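Acetyltransferase (PDB 5XUN) is the GNAT-family toxin KacT of a Klebsiella pneumoniae toxin-antitoxin locus, an acetyltransferase that probably acetylates glycyl-tRNA at the expense of acetyl-CoA. Local coordinates at the interface of chains A and B. Numbering follows the deposited sequence. Chains: chain A/B, Acetyltransferase.

The interface of chains A and B. Residues chain A 83-86, 90, 130; chain B 42-44.
B:Ile44 packs among A:Ile84, A:Pro85, A:Tyr86, A:Pro90 and A:Tyr130, a worked example of how one branched residue can pack against several apolar groups of a neighbouring copy of the same protein. It gives up 85 Å² of its surface here, more than any other residue of the patch. Its two branches divide the work. CG1 stands anti to the carbonyl carbon (chi1 -64°), and the turn at chi2 carries the terminal methyl CD1 to CG1 of A:Ile84, 3.8 Å away, the two side chains crossing at about a right angle. The same methyl also lies 4.0 Å from CD1 of A:Tyr130, whose side chain runs alongside and points the same way. The second branch, CG2, meets the edge of the A:Tyr86 ring in its plane, 3.9 Å from CE1, while CD of A:Pro85 packs against this methyl too. A:Pro85 also sets CB above one face of that tyrosine ring, toward its rim, which should help to steady the edge presented to chain B. A:Pro90, at the start of strand 88-99, packs its CG on the backbone of B:Ile44, 3.3 Å from O and 3.9 Å from CA, with the side chains crossing at about a right angle. Next to it, the backbones also come close, with O of B:Gln43 3.2 Å from N of A:Tyr130.

The looser side is marked by polar ends that turn away. The B:Gln43 side chain bends at chi2 and sends its amide away from B:Ile44, leaving CB near the A:Tyr130 backbone. A:Lys83, ending helix 78-83, likewise directs its amine away, and its carbonyl oxygen O comes no nearer than 4.2 Å to CG1 of B:Ile44, a loose van der Waals contact. The two-fold symmetry of the interface repeats this packing with chains exchanged, and the pair may reflect a dimer in solution. The carbonyl oxygen O of B:Gly42 lies in the plane of the A:Tyr130 ring, at its edge, 3.7 Å from CD1.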
# COMPACT_ATOMS: atom_id res chain seq x y z
N LYS A 83 -19.01 5.82 -2.84
CA LYS A 83 -18.57 4.55 -2.27
C LYS A 83 -17.29 4.68 -1.44
O LYS A 83 -16.97 3.76 -0.67
CB LYS A 83 -18.36 3.52 -3.38
CG LYS A 83 -19.65 3.12 -4.09
CD LYS A 83 -19.50 1.77 -4.79
CE LYS A 83 -20.80 1.35 -5.46
NZ LYS A 83 -21.91 1.17 -4.48
N ILE A 84 -16.56 5.78 -1.58
CA ILE A 84 -15.35 6.04 -0.81
C ILE A 84 -15.71 6.97 0.35
O ILE A 84 -15.91 8.17 0.13
CB ILE A 84 -14.23 6.63 -1.68
CG1 ILE A 84 -13.98 5.71 -2.89
CG2 ILE A 84 -12.98 6.86 -0.85
CD1 ILE A 84 -13.30 6.38 -4.03
N PRO A 85 -15.78 6.47 1.58
CA PRO A 85 -16.32 7.26 2.69
C PRO A 85 -15.35 8.25 3.31
O PRO A 85 -15.61 8.74 4.41
CB PRO A 85 -16.70 6.17 3.71
CG PRO A 85 -15.99 4.91 3.27
CD PRO A 85 -15.26 5.16 2.01
N TYR A 86 -14.23 8.55 2.66
CA TYR A 86 -13.24 9.46 3.21
C TYR A 86 -12.76 10.39 2.12
O TYR A 86 -13.11 10.23 0.95
CB TYR A 86 -12.05 8.72 3.82
CG TYR A 86 -12.49 7.52 4.59
CD1 TYR A 86 -12.54 6.27 3.98
CD2 TYR A 86 -12.92 7.63 5.91
CE1 TYR A 86 -12.96 5.17 4.67
CE2 TYR A 86 -13.34 6.53 6.61
CZ TYR A 86 -13.36 5.30 5.98
OH TYR A 86 -13.78 4.18 6.66
N PRO A 90 -7.56 4.73 -1.02
CA PRO A 90 -6.25 4.08 -0.93
C PRO A 90 -5.82 3.58 -2.29
O PRO A 90 -6.63 3.12 -3.10
CB PRO A 90 -6.51 2.91 0.03
CG PRO A 90 -7.95 2.56 -0.21
CD PRO A 90 -8.65 3.86 -0.56
N TYR A 130 -7.61 0.72 -3.65
CA TYR A 130 -8.74 0.95 -4.53
C TYR A 130 -8.34 0.94 -6.00
O TYR A 130 -9.20 0.73 -6.86
CB TYR A 130 -9.44 2.26 -4.14
CG TYR A 130 -10.69 2.57 -4.92
CD1 TYR A 130 -11.83 1.80 -4.77
CD2 TYR A 130 -10.74 3.68 -5.77
CE1 TYR A 130 -12.98 2.09 -5.48
CE2 TYR A 130 -11.89 3.97 -6.48
CZ TYR A 130 -13.01 3.18 -6.33
OH TYR A 130 -14.16 3.47 -7.04
N GLY B 42 -15.24 -3.56 -1.07
CA GLY B 42 -15.05 -2.42 -1.95
C GLY B 42 -13.62 -1.95 -2.14
O GLY B 42 -13.41 -0.89 -2.74
N GLN B 43 -12.64 -2.68 -1.61
CA GLN B 43 -11.22 -2.37 -1.81
C GLN B 43 -10.82 -1.03 -1.20
O GLN B 43 -9.87 -0.40 -1.64
CB GLN B 43 -10.84 -2.41 -3.30
CG GLN B 43 -11.35 -3.64 -4.01
CD GLN B 43 -10.90 -4.92 -3.36
OE1 GLN B 43 -9.78 -5.02 -2.85
NE2 GLN B 43 -11.77 -5.93 -3.36
N ILE B 44 -11.57 -0.60 -0.18
CA ILE B 44 -11.24 0.59 0.60
C ILE B 44 -10.33 0.23 1.77
O ILE B 44 -9.53 1.06 2.23
CB ILE B 44 -12.55 1.24 1.10
CG1 ILE B 44 -13.39 1.73 -0.07
CG2 ILE B 44 -12.28 2.41 2.03
CD1 ILE B 44 -12.65 2.67 -1.00